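Local coordinates for protein dehydrogenase (Thermotoga maritima, PDB 3EZY) that catalyses the NAD(+)-dependent oxidation of myo-inositol to 2-keto-myo-inositol (scyllo-inosose), probably as part of a myo-inositol degradation pathway, at residues A[22-27]-A[288-293]; A[28-33]-A[62-67]; A[35-40]-A[52-57]; A[58-63]-A[85-90]. All coordinates share one frame; numbering follows the deposited sequence.

Interaction 1. Residues A[22-27]-A[288-293]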
loop_
_atom_site.group_PDB
_atom_site.type_symbol
_atom_site.label_atom_id
_atom_site.label_comp_id
_atom_site.label_asym_id
_atom_site.label_seq_id
_atom_site.Cartn_x
_atom_site.Cartn_y
_atom_site.Cartn_z
ATOM N N LYS A 22 9.043 34.708 -8.239
ATOM C CA LYS A 22 10.112 34.858 -7.235
ATOM C C LYS A 22 10.914 33.572 -7.020
ATOM O O LYS A 22 12.025 33.590 -6.499
ATOM C CB LYS A 22 9.519 35.275 -5.906
ATOM C CG LYS A 22 8.619 36.487 -6.032
ATOM C CD LYS A 22 7.889 36.511 -7.370
ATOM C CE LYS A 22 6.775 37.515 -7.313
ATOM N NZ LYS A 22 7.224 38.734 -6.579
ATOM N N MET A 23 10.344 32.453 -7.420
ATOM C CA MET A 23 10.913 31.154 -7.108
ATOM C C MET A 23 11.753 30.760 -8.287
ATOM O O MET A 23 12.374 29.688 -8.313
ATOM C CB MET A 23 9.785 30.126 -6.980
ATOM C CG MET A 23 9.945 29.114 -5.894
ATOM S SD MET A 23 9.280 29.781 -4.365
ATOM C CE MET A 23 10.386 31.171 -4.116
ATOM N N ILE A 24 11.717 31.605 -9.301
ATOM C CA ILE A 24 12.353 31.251 -10.525
ATOM C C ILE A 24 13.428 32.253 -10.756
ATOM O O ILE A 24 13.256 33.448 -10.520
ATOM C CB ILE A 24 11.394 31.284 -11.701
ATOM C CG1 ILE A 24 10.174 30.408 -11.406
ATOM C CG2 ILE A 24 12.120 30.813 -12.942
ATOM C CD1 ILE A 24 9.224 30.271 -12.553
ATOM N N ASP A 25 14.573 31.787 -11.203
ATOM C CA ASP A 25 15.543 32.794 -11.473
ATOM C C ASP A 25 15.972 33.094 -12.875
ATOM O O ASP A 25 15.748 32.317 -13.821
ATOM C CB ASP A 25 16.668 32.834 -10.449
ATOM C CG ASP A 25 16.337 33.780 -9.312
ATOM O OD1 ASP A 25 17.176 34.666 -9.012
ATOM O OD2 ASP A 25 15.200 33.667 -8.761
ATOM N N ASP A 26 16.516 34.292 -12.975
ATOM C CA ASP A 26 16.643 34.979 -14.232
ATOM C C ASP A 26 15.317 35.030 -14.989
ATOM O O ASP A 26 15.272 34.950 -16.218
ATOM C CB ASP A 26 17.810 34.423 -15.025
ATOM C CG ASP A 26 19.140 34.895 -14.463
ATOM O OD1 ASP A 26 19.479 34.483 -13.320
ATOM O OD2 ASP A 26 19.828 35.704 -15.146
ATOM N N ALA A 27 14.234 35.167 -14.223
ATOM C CA ALA A 27 12.991 35.689 -14.749
ATOM C C ALA A 27 12.420 36.626 -13.678
ATOM O O ALA A 27 12.414 36.281 -12.503
ATOM C CB ALA A 27 12.030 34.556 -15.049
ATOM N N GLU A 288 6.087 24.031 -14.976
ATOM C CA GLU A 288 5.622 24.457 -16.309
ATOM C C GLU A 288 6.222 25.820 -16.699
ATOM O O GLU A 288 6.691 26.030 -17.822
ATOM C CB GLU A 288 4.104 24.550 -16.317
ATOM C CG GLU A 288 3.570 25.013 -17.655
ATOM C CD GLU A 288 2.104 25.168 -17.644
ATOM O OE1 GLU A 288 1.566 25.782 -16.697
ATOM O OE2 GLU A 288 1.472 24.657 -18.574
ATOM N N LEU A 289 6.196 26.755 -15.765
ATOM C CA LEU A 289 6.680 28.123 -16.012
ATOM C C LEU A 289 8.207 28.191 -16.169
ATOM O O LEU A 289 8.730 28.897 -17.063
ATOM C CB LEU A 289 6.207 29.064 -14.906
ATOM C CG LEU A 289 6.699 30.534 -14.976
ATOM C CD1 LEU A 289 6.456 31.036 -16.353
ATOM C CD2 LEU A 289 5.973 31.442 -13.995
ATOM N N LYS A 290 8.940 27.463 -15.325
ATOM C CA LYS A 290 10.392 27.374 -15.524
ATOM C C LYS A 290 10.715 26.861 -16.935
ATOM O O LYS A 290 11.725 27.259 -17.528
ATOM C CB LYS A 290 11.043 26.447 -14.479
ATOM C CG LYS A 290 10.877 26.896 -13.050
ATOM C CD LYS A 290 11.742 25.983 -12.144
ATOM C CE LYS A 290 11.608 26.357 -10.648
ATOM N NZ LYS A 290 11.898 25.131 -9.762
ATOM N N THR A 291 9.880 25.959 -17.448
ATOM C CA THR A 291 10.130 25.353 -18.760
ATOM C C THR A 291 9.902 26.375 -19.872
ATOM O O THR A 291 10.714 26.471 -20.797
ATOM C CB THR A 291 9.259 24.083 -19.025
ATOM O OG1 THR A 291 9.469 23.139 -17.966
ATOM C CG2 THR A 291 9.622 23.420 -20.363
ATOM N N PHE A 292 8.795 27.104 -19.776
ATOM C CA PHE A 292 8.506 28.223 -20.673
ATOM C C PHE A 292 9.672 29.235 -20.733
ATOM O O PHE A 292 10.087 29.680 -21.812
ATOM C CB PHE A 292 7.215 28.953 -20.237
ATOM C CG PHE A 292 6.924 30.208 -21.068
ATOM C CD1 PHE A 292 6.670 30.097 -22.430
ATOM C CD2 PHE A 292 6.940 31.474 -20.492
ATOM C CE1 PHE A 292 6.416 31.200 -23.214
ATOM C CE2 PHE A 292 6.672 32.615 -21.266
ATOM C CZ PHE A 292 6.416 32.471 -22.635
ATOM N N ILE A 293 10.168 29.621 -19.574
ATOM C CA ILE A 293 11.296 30.553 -19.467
ATOM C C ILE A 293 12.579 29.967 -20.090
ATOM O O ILE A 293 13.276 30.654 -20.830
ATOM C CB ILE A 293 11.511 30.916 -17.992
ATOM C CG1 ILE A 293 10.340 31.774 -17.519
ATOM C CG2 ILE A 293 12.884 31.622 -17.779
ATOM C CD1 ILE A 293 10.235 31.849 -16.001
#
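Met23 meets Lys290 loosely, its carbonyl O lying 4.1 Å from CE of the extended lysine chain, while the methionine side chain leads away and packs on Met23 of a second subunit. Ile24 carries the contact. With CG1 anti to its own carbonyl carbon (chi1 -54°), its two branches part over the helix: Ile24 CD1 reaches 3.5 Å from Leu289 CG, and Ile24 CG2 settles 3.7 Å from Ile293 CD1. Between them, CG1 of Ile24 lies against the aliphatic root of Lys290, 3.9 Å from its CG. One isoleucine thus touches residues from successive turns of the helix, and the touching groups are carbons. Asp26 O accepts a hydrogen bond from NZ of Lys297, further along the same helix, a polar tie beside the apolar contact. Ala27 begins the strand with CB pressed against CD1 of Ile293 at 3.4 Å, closer than carbon atoms usually pack, so the methyl and the isoleucine tip fit with little slack. The loop after helix 12-20 is in this way laid on helix 277-298, just where it turns into strand 27-33 of the Rossmann sheet. On the same helix, Leu289 also touches His17 of helix 12-20 and Leu69 of strand 67-70, and Phe292 packs on that strand too.

Interaction 2. Residues A[28-33]-A[62-67]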
loop_
_atom_site.group_PDB
_atom_site.type_symbol
_atom_site.label_atom_id
_atom_site.label_comp_id
_atom_site.label_asym_id
_atom_site.label_seq_id
_atom_site.Cartn_x
_atom_site.Cartn_y
_atom_site.Cartn_z
ATOM N N ILE A 28 11.983 37.822 -14.040
ATOM C CA ILE A 28 11.280 38.609 -13.029
ATOM C C ILE A 28 9.902 39.042 -13.445
ATOM O O ILE A 28 9.628 39.268 -14.619
ATOM C CB ILE A 28 12.017 39.883 -12.514
ATOM C CG1 ILE A 28 12.137 40.956 -13.605
ATOM C CG2 ILE A 28 13.352 39.552 -11.807
ATOM C CD1 ILE A 28 12.019 42.338 -13.036
ATOM N N LEU A 29 9.061 39.190 -12.441
ATOM C CA LEU A 29 7.738 39.761 -12.623
ATOM C C LEU A 29 7.880 41.277 -12.767
ATOM O O LEU A 29 8.107 41.963 -11.784
ATOM C CB LEU A 29 6.873 39.471 -11.410
ATOM C CG LEU A 29 5.433 39.999 -11.486
ATOM C CD1 LEU A 29 4.660 39.393 -12.676
ATOM C CD2 LEU A 29 4.761 39.638 -10.205
ATOM N N TYR A 30 7.728 41.778 -13.990
ATOM C CA TYR A 30 7.930 43.195 -14.261
ATOM C C TYR A 30 6.615 43.945 -14.322
ATOM O O TYR A 30 6.554 45.114 -13.929
ATOM C CB TYR A 30 8.702 43.396 -15.568
ATOM C CG TYR A 30 8.766 44.831 -16.033
ATOM C CD1 TYR A 30 9.716 45.697 -15.524
ATOM C CD2 TYR A 30 7.878 45.321 -16.973
ATOM C CE1 TYR A 30 9.784 47.010 -15.935
ATOM C CE2 TYR A 30 7.934 46.631 -17.389
ATOM C CZ TYR A 30 8.895 47.467 -16.869
ATOM O OH TYR A 30 8.972 48.786 -17.289
ATOM N N ALA A 31 5.587 43.307 -14.872
ATOM C CA ALA A 31 4.292 43.977 -15.059
ATOM C C ALA A 31 3.125 43.047 -14.815
ATOM O O ALA A 31 3.192 41.859 -15.102
ATOM C CB ALA A 31 4.180 44.579 -16.474
ATOM N N ILE A 32 2.039 43.612 -14.308
ATOM C CA ILE A 32 0.807 42.872 -14.175
ATOM C C ILE A 32 -0.330 43.676 -14.778
ATOM O O ILE A 32 -0.248 44.913 -14.905
ATOM C CB ILE A 32 0.488 42.538 -12.681
ATOM C CG1 ILE A 32 0.507 43.820 -11.794
ATOM C CG2 ILE A 32 1.406 41.443 -12.175
ATOM C CD1 ILE A 32 0.003 43.588 -10.380
ATOM N N SER A 33 -1.392 42.985 -15.162
ATOM C CA SER A 33 -2.543 43.664 -15.711
ATOM C C SER A 33 -3.762 42.883 -15.271
ATOM O O SER A 33 -3.724 41.648 -15.215
ATOM C CB SER A 33 -2.490 43.730 -17.246
ATOM O OG SER A 33 -3.705 44.230 -17.785
ATOM N N ASP A 62 4.587 47.406 -23.804
ATOM C CA ASP A 62 5.707 47.849 -22.969
ATOM C C ASP A 62 7.024 47.246 -23.442
ATOM O O ASP A 62 7.162 46.024 -23.461
ATOM C CB ASP A 62 5.446 47.426 -21.521
ATOM C CG ASP A 62 6.429 48.058 -20.533
ATOM O OD1 ASP A 62 7.631 48.189 -20.853
ATOM O OD2 ASP A 62 5.993 48.416 -19.419
ATOM N N PRO A 63 8.024 48.096 -23.811
ATOM C CA PRO A 63 9.227 47.539 -24.403
ATOM C C PRO A 63 10.073 46.783 -23.436
ATOM O O PRO A 63 10.943 46.064 -23.861
ATOM C CB PRO A 63 9.995 48.780 -24.903
ATOM C CG PRO A 63 9.428 49.911 -24.103
ATOM C CD PRO A 63 7.979 49.561 -23.985
ATOM N N ASN A 64 9.837 46.928 -22.142
ATOM C CA ASN A 64 10.638 46.225 -21.174
ATOM C C ASN A 64 10.141 44.774 -21.061
ATOM O O ASN A 64 10.849 43.912 -20.565
ATOM C CB ASN A 64 10.530 46.922 -19.798
ATOM C CG ASN A 64 11.276 48.244 -19.749
ATOM O OD1 ASN A 64 12.386 48.329 -20.239
ATOM N ND2 ASN A 64 10.676 49.262 -19.150
ATOM N N VAL A 65 8.910 44.529 -21.492
ATOM C CA VAL A 65 8.304 43.176 -21.374
ATOM C C VAL A 65 8.800 42.205 -22.455
ATOM O O VAL A 65 8.575 42.425 -23.620
ATOM C CB VAL A 65 6.752 43.254 -21.426
ATOM C CG1 VAL A 65 6.118 41.826 -21.521
ATOM C CG2 VAL A 65 6.195 44.015 -20.208
ATOM N N ASP A 66 9.473 41.127 -22.063
ATOM C CA ASP A 66 10.078 40.188 -23.042
ATOM C C ASP A 66 9.121 39.023 -23.439
ATOM O O ASP A 66 9.166 38.498 -24.564
ATOM C CB ASP A 66 11.374 39.608 -22.464
ATOM C CG ASP A 66 12.395 40.680 -22.157
ATOM O OD1 ASP A 66 12.629 41.492 -23.081
ATOM O OD2 ASP A 66 12.954 40.721 -21.024
ATOM N N ALA A 67 8.251 38.642 -22.503
ATOM C CA ALA A 67 7.361 37.505 -22.685
ATOM C C ALA A 67 6.133 37.747 -21.826
ATOM O O ALA A 67 6.182 38.457 -20.830
ATOM C CB ALA A 67 8.087 36.195 -22.285
#
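Tyr30 and Asn64 are joined by the hydrogen bond of this buried contact, which ties strand 27-33 of the parallel Rossmann sheet to the turn after helix 56-61. ND2 of Asn64 donates to Tyr30 OH at 2.6 Å. The bond is short but bent, 141° at the hydrogen, and the hydroxyl lies tilted from the amide plane. Within the loop, OD1 of Asp62 accepts from Asn64 N at 2.8 Å, an Asx turn, and Val65 N bonds back to Asp62 O to close a type I turn. These two bonds are consistent with Asn64 being kept where its side chain can reach the tyrosine.

The ring is also met through its pi face: Asn64 CB sits over it, 3.4 Å from Tyr30 CZ, a CH-pi contact. At the edge, OD2 of Asp62 lies in the ring plane, 3.3 Å from Tyr30 CE2, the two side chains meeting tip to tip with ring and carboxylate planes 85° apart. The same OD2 probably takes a hydrogen bond from Tyr53 OH. Apolar contact comes from Val65, whose CG2 touches Tyr30 CD2 obliquely at 3.9 Å and lies 4.3 Å from Ala31 CB.

In Tyr30, chi1 171° puts CG anti to the backbone N, and the ring beyond it reaches the loop before strand 67-70. Its hydroxyl, one face and one edge all have partners there, so the ring's rotation is probably restricted. The carboxylate is likely to be stabilised by the partly positive ring C-H as well as by its bonds, and by accepting from Asn64 N it is likely to set the position of Asn64.

Interaction 3. Residues A[35-40]-A[52-57]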
loop_
_atom_site.group_PDB
_atom_site.type_symbol
_atom_site.label_atom_id
_atom_site.label_comp_id
_atom_site.label_asym_id
_atom_site.label_seq_id
_atom_site.Cartn_x
_atom_site.Cartn_y
_atom_site.Cartn_z
ATOM N N VAL A 35 -8.328 43.756 -15.070
ATOM C CA VAL A 35 -9.324 44.791 -15.257
ATOM C C VAL A 35 -9.986 45.255 -13.949
ATOM O O VAL A 35 -10.697 46.255 -13.956
ATOM C CB VAL A 35 -10.374 44.390 -16.319
ATOM C CG1 VAL A 35 -9.735 44.477 -17.740
ATOM C CG2 VAL A 35 -10.947 43.007 -16.019
ATOM N N ARG A 36 -9.768 44.547 -12.837
ATOM C CA ARG A 36 -10.272 44.994 -11.550
ATOM C C ARG A 36 -9.246 45.868 -10.898
ATOM O O ARG A 36 -8.163 45.378 -10.545
ATOM C CB ARG A 36 -10.518 43.796 -10.636
ATOM C CG ARG A 36 -11.527 42.823 -11.148
ATOM C CD ARG A 36 -11.346 41.523 -10.409
ATOM N NE ARG A 36 -10.321 40.674 -11.032
ATOM C CZ ARG A 36 -9.967 39.467 -10.587
ATOM N NH1 ARG A 36 -10.568 38.946 -9.509
ATOM N NH2 ARG A 36 -9.020 38.776 -11.223
ATOM N N GLU A 37 -9.570 47.149 -10.697
ATOM C CA GLU A 37 -8.582 48.116 -10.218
ATOM C C GLU A 37 -8.032 47.816 -8.819
ATOM O O GLU A 37 -6.853 47.985 -8.572
ATOM C CB GLU A 37 -9.113 49.560 -10.299
ATOM C CG GLU A 37 -9.020 50.202 -11.713
ATOM C CD GLU A 37 -8.641 51.691 -11.693
ATOM O OE1 GLU A 37 -9.209 52.448 -10.870
ATOM O OE2 GLU A 37 -7.768 52.104 -12.504
ATOM N N ASP A 38 -8.884 47.361 -7.899
ATOM C CA ASP A 38 -8.371 47.108 -6.543
ATOM C C ASP A 38 -7.510 45.851 -6.473
ATOM O O ASP A 38 -6.496 45.835 -5.771
ATOM C CB ASP A 38 -9.497 47.064 -5.519
ATOM C CG ASP A 38 -10.271 48.363 -5.477
ATOM O OD1 ASP A 38 -9.807 49.328 -4.792
ATOM O OD2 ASP A 38 -11.336 48.414 -6.157
ATOM N N ARG A 39 -7.912 44.826 -7.220
ATOM C CA ARG A 39 -7.096 43.629 -7.434
ATOM C C ARG A 39 -5.696 44.010 -7.941
ATOM O O ARG A 39 -4.679 43.661 -7.332
ATOM C CB ARG A 39 -7.809 42.711 -8.430
ATOM C CG ARG A 39 -7.155 41.302 -8.622
ATOM C CD ARG A 39 -7.185 40.478 -7.343
ATOM N NE ARG A 39 -6.461 39.217 -7.491
ATOM C CZ ARG A 39 -5.934 38.529 -6.481
ATOM N NH1 ARG A 39 -6.060 38.986 -5.229
ATOM N NH2 ARG A 39 -5.271 37.381 -6.713
ATOM N N LEU A 40 -5.653 44.745 -9.053
ATOM C CA LEU A 40 -4.408 45.280 -9.591
ATOM C C LEU A 40 -3.561 46.055 -8.542
ATOM O O LEU A 40 -2.380 45.770 -8.355
ATOM C CB LEU A 40 -4.756 46.207 -10.742
ATOM C CG LEU A 40 -3.600 46.623 -11.653
ATOM C CD1 LEU A 40 -2.931 45.336 -12.177
ATOM C CD2 LEU A 40 -4.164 47.469 -12.787
ATOM N N ALA A 52 1.812 48.262 -13.321
ATOM C CA ALA A 52 0.521 47.619 -13.275
ATOM C C ALA A 52 -0.322 48.314 -14.311
ATOM O O ALA A 52 -0.421 49.529 -14.298
ATOM C CB ALA A 52 -0.092 47.769 -11.876
ATOM N N TYR A 53 -0.938 47.559 -15.208
ATOM C CA TYR A 53 -1.708 48.144 -16.302
ATOM C C TYR A 53 -3.157 47.696 -16.301
ATOM O O TYR A 53 -3.437 46.492 -16.299
ATOM C CB TYR A 53 -1.093 47.718 -17.646
ATOM C CG TYR A 53 0.288 48.253 -17.922
ATOM C CD1 TYR A 53 0.479 49.603 -18.270
ATOM C CD2 TYR A 53 1.388 47.421 -17.906
ATOM C CE1 TYR A 53 1.745 50.101 -18.558
ATOM C CE2 TYR A 53 2.661 47.906 -18.181
ATOM C CZ TYR A 53 2.829 49.255 -18.510
ATOM O OH TYR A 53 4.085 49.753 -18.803
ATOM N N LYS A 54 -4.081 48.650 -16.364
ATOM C CA LYS A 54 -5.499 48.333 -16.535
ATOM C C LYS A 54 -5.781 47.757 -17.911
ATOM O O LYS A 54 -6.577 46.834 -18.064
ATOM C CB LYS A 54 -6.377 49.579 -16.342
ATOM C CG LYS A 54 -6.578 49.963 -14.912
ATOM C CD LYS A 54 -7.487 51.207 -14.810
ATOM C CE LYS A 54 -8.621 51.135 -15.856
ATOM N NZ LYS A 54 -9.888 51.755 -15.312
ATOM N N ASP A 55 -5.103 48.283 -18.913
ATOM C CA ASP A 55 -5.304 47.818 -20.286
ATOM C C ASP A 55 -4.192 46.841 -20.654
ATOM O O ASP A 55 -3.042 47.214 -20.650
ATOM C CB ASP A 55 -5.237 49.036 -21.198
ATOM C CG ASP A 55 -5.345 48.679 -22.670
ATOM O OD1 ASP A 55 -5.453 47.465 -23.008
ATOM O OD2 ASP A 55 -5.319 49.633 -23.487
ATOM N N PRO A 56 -4.530 45.585 -20.969
ATOM C CA PRO A 56 -3.472 44.575 -21.197
ATOM C C PRO A 56 -2.609 44.865 -22.412
ATOM O O PRO A 56 -1.461 44.385 -22.490
ATOM C CB PRO A 56 -4.250 43.275 -21.465
ATOM C CG PRO A 56 -5.675 43.694 -21.768
ATOM C CD PRO A 56 -5.888 45.006 -21.015
ATOM N N HIS A 57 -3.160 45.610 -23.361
ATOM C CA HIS A 57 -2.438 46.020 -24.586
ATOM C C HIS A 57 -1.270 46.946 -24.276
ATOM O O HIS A 57 -0.218 46.855 -24.895
ATOM C CB HIS A 57 -3.392 46.639 -25.598
ATOM C CG HIS A 57 -4.291 45.635 -26.238
ATOM N ND1 HIS A 57 -3.875 44.842 -27.290
ATOM C CD2 HIS A 57 -5.559 45.248 -25.945
ATOM C CE1 HIS A 57 -4.857 44.027 -27.635
ATOM N NE2 HIS A 57 -5.891 44.253 -26.838
#
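Lys54 and Leu40 lie against each other, CD2 of the leucine 4.1 Å from CG of the lysine, and between them they bury most of this contact. Leu40 has its CG anti to the backbone N (chi1 -166°), which brings CG over the edge strand. Its CG rests 3.7 Å from Ala52 CB and CD1 is scarcely farther from that methyl, while CD2 lies over the peptide that follows, 3.7 Å from Tyr53 C. The packing is that of a beta-alpha-beta crossover: strand 27-33, helix 37-47 and strand 51-53 run on in the chain, and the helix packs against the edge of the parallel Rossmann sheet through Leu40, which also touches Ile32. An alanine here would probably open a gap over Ala52 and the Tyr53 peptide and leave the first turns of the helix less firmly seated. Lys54 bends beyond CD (chi3 39°) and crosses Glu37 of helix 37-47. Lys54 NZ stands 3.5 Å from Glu37 OE2, a salt bridge, but the glutamate has a second conformer and its OE2 comes implausibly near Lys54 CD, so the details of this pair are doubtful. Val35 adds a looser touch, CG1 4.0 Å from Lys54 O. Just beyond, Asp55 is the N-cap of helix 56-61, its OD1 accepting from His57 N at 3.0 Å from above the carboxylate plane.

Interaction 4. Residues A[58-63]-A[85-90]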
loop_
_atom_site.group_PDB
_atom_site.type_symbol
_atom_site.label_atom_id
_atom_site.label_comp_id
_atom_site.label_asym_id
_atom_site.label_seq_id
_atom_site.Cartn_x
_atom_site.Cartn_y
_atom_site.Cartn_z
ATOM N N GLU A 58 -1.453 47.817 -23.289
ATOM C CA GLU A 58 -0.337 48.586 -22.752
ATOM C C GLU A 58 0.749 47.679 -22.150
ATOM O O GLU A 58 1.946 47.964 -22.249
ATOM C CB GLU A 58 -0.822 49.586 -21.710
ATOM C CG GLU A 58 -1.861 50.592 -22.232
ATOM C CD GLU A 58 -1.390 51.378 -23.459
ATOM O OE1 GLU A 58 -0.184 51.342 -23.779
ATOM O OE2 GLU A 58 -2.236 52.039 -24.111
ATOM N N LEU A 59 0.348 46.598 -21.480
ATOM C CA LEU A 59 1.350 45.656 -20.981
ATOM C C LEU A 59 2.134 45.011 -22.147
ATOM O O LEU A 59 3.381 44.933 -22.165
ATOM C CB LEU A 59 0.677 44.577 -20.072
ATOM C CG LEU A 59 1.639 43.536 -19.454
ATOM C CD1 LEU A 59 1.171 43.030 -18.065
ATOM C CD2 LEU A 59 1.907 42.349 -20.420
ATOM N N ILE A 60 1.410 44.489 -23.113
ATOM C CA ILE A 60 2.038 43.831 -24.248
ATOM C C ILE A 60 2.993 44.748 -25.031
ATOM O O ILE A 60 4.027 44.297 -25.524
ATOM C CB ILE A 60 0.944 43.271 -25.178
ATOM C CG1 ILE A 60 0.260 42.080 -24.480
ATOM C CG2 ILE A 60 1.513 42.942 -26.565
ATOM C CD1 ILE A 60 -1.116 41.780 -24.989
ATOM N N GLU A 61 2.645 46.027 -25.151
ATOM C CA GLU A 61 3.456 46.994 -25.936
ATOM C C GLU A 61 4.614 47.590 -25.126
ATOM O O GLU A 61 5.537 48.179 -25.684
ATOM C CB GLU A 61 2.541 48.081 -26.541
ATOM C CG GLU A 61 1.571 47.540 -27.622
ATOM C CD GLU A 61 0.322 48.406 -27.804
ATOM O OE1 GLU A 61 0.391 49.628 -27.557
ATOM O OE2 GLU A 61 -0.738 47.878 -28.198
ATOM N N ASP A 62 4.587 47.406 -23.804
ATOM C CA ASP A 62 5.707 47.849 -22.969
ATOM C C ASP A 62 7.024 47.246 -23.442
ATOM O O ASP A 62 7.162 46.024 -23.461
ATOM C CB ASP A 62 5.446 47.426 -21.521
ATOM C CG ASP A 62 6.429 48.058 -20.533
ATOM O OD1 ASP A 62 7.631 48.189 -20.853
ATOM O OD2 ASP A 62 5.993 48.416 -19.419
ATOM N N PRO A 63 8.024 48.096 -23.811
ATOM C CA PRO A 63 9.227 47.539 -24.403
ATOM C C PRO A 63 10.073 46.783 -23.436
ATOM O O PRO A 63 10.943 46.064 -23.861
ATOM C CB PRO A 63 9.995 48.780 -24.903
ATOM C CG PRO A 63 9.428 49.911 -24.103
ATOM C CD PRO A 63 7.979 49.561 -23.985
ATOM N N ALA A 85 1.861 38.558 -30.772
ATOM C CA ALA A 85 2.647 38.248 -31.982
ATOM C C ALA A 85 2.974 39.552 -32.759
ATOM O O ALA A 85 4.106 39.773 -33.181
ATOM C CB ALA A 85 1.910 37.253 -32.882
ATOM N N LYS A 86 1.995 40.438 -32.863
ATOM C CA LYS A 86 2.176 41.722 -33.561
ATOM C C LYS A 86 3.184 42.576 -32.819
ATOM O O LYS A 86 3.904 43.358 -33.431
ATOM C CB LYS A 86 0.833 42.439 -33.705
ATOM C CG LYS A 86 -0.240 41.614 -34.442
ATOM C CD LYS A 86 0.104 41.439 -35.928
ATOM C CE LYS A 86 -1.072 40.926 -36.773
ATOM N NZ LYS A 86 -2.399 41.427 -36.278
ATOM N N ALA A 87 3.275 42.411 -31.495
ATOM C CA ALA A 87 4.288 43.135 -30.736
ATOM C C ALA A 87 5.624 42.404 -30.650
ATOM O O ALA A 87 6.537 42.876 -29.992
ATOM C CB ALA A 87 3.785 43.468 -29.343
ATOM N N LYS A 88 5.715 41.234 -31.282
ATOM C CA LYS A 88 6.909 40.377 -31.258
ATOM C C LYS A 88 7.313 39.980 -29.838
ATOM O O LYS A 88 8.508 40.016 -29.467
ATOM C CB LYS A 88 8.087 41.000 -32.025
ATOM C CG LYS A 88 9.304 40.064 -32.228
ATOM C CD LYS A 88 10.305 40.671 -33.245
ATOM C CE LYS A 88 11.628 39.879 -33.360
ATOM N NZ LYS A 88 12.606 40.162 -32.238
ATOM N N LYS A 89 6.311 39.562 -29.046
ATOM C CA LYS A 89 6.538 39.070 -27.663
ATOM C C LYS A 89 6.230 37.574 -27.535
ATOM O O LYS A 89 5.136 37.150 -27.895
ATOM C CB LYS A 89 5.605 39.799 -26.671
ATOM C CG LYS A 89 5.790 41.344 -26.646
ATOM C CD LYS A 89 7.295 41.704 -26.573
ATOM C CE LYS A 89 7.504 43.221 -26.661
ATOM N NZ LYS A 89 6.792 43.942 -25.564
ATOM N N HIS A 90 7.143 36.800 -26.953
ATOM C CA HIS A 90 6.900 35.375 -26.695
ATOM C C HIS A 90 5.703 35.192 -25.772
ATOM O O HIS A 90 5.525 35.976 -24.848
ATOM C CB HIS A 90 8.135 34.767 -26.066
ATOM C CG HIS A 90 9.309 34.758 -26.987
ATOM N ND1 HIS A 90 9.295 34.099 -28.199
ATOM C CD2 HIS A 90 10.528 35.340 -26.884
ATOM C CE1 HIS A 90 10.467 34.258 -28.791
ATOM N NE2 HIS A 90 11.232 35.004 -28.014
HETATM O O HOH W 1 7.365 46.596 -26.843
#
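Lys89 folds back toward Ile60 and Asp62: its CG is anti to its own carbonyl carbon, and a turn at chi2 (-47°) followed by another at chi4 (59°) brings NZ to the C-terminal end of helix 56-61. There Lys89 NZ donates to Ile60 O at 2.8 Å and to Asp62 O at 3.0 Å, the latter approached from above the carbonyl plane (46° out of it). A water accepts from Lys89 NZ at 3.0 Å and donates to Glu61 O, and Val65 O also lies close to NZ. A positive group here would probably offset the partial negative charge gathered at the helix C-terminus. A leucine in its place would probably leave the carbonyls of Ile60 and Asp62 without their charged donor and the turn after the helix less firmly tied. Ile60 has CG2 anti to the backbone N, and that methyl meets Ala87 CB at 3.6 Å, beside the polar cluster. Ala87 directly precedes Lys88, whose positive phi closes helix 77-86 in a Schellman motif. The contact thus joins the C-terminal ends of helices 56-61 and 77-86, which lead into strands 67-70 and 90-94; Leu59 packs on strand 27-33 and Ala85 on helix 101-114.

All four contacts involve the Rossmann domain, but their chemistry follows their place. Interaction 2 is a buried contact and combines a hydrogen bond with aromatic and apolar packing; interaction 3 lies at the surface on the sheet's edge, mixing a leucine packed on the edge strand with a loose ion pair. Interaction 1, partly buried, is apolar and brings in a helix from far along the chain, whereas interaction 4, also partly buried, is mostly a lysine gripping carbonyls. Interactions 2 and 4 share Asp62 and Pro63, and interactions 3 and 4 both use helix 56-61. Tyr53 of interaction 3 meets Asp62. Phe292 of interaction 1 touches Ala67 and His90, linking it to interactions 2 and 4.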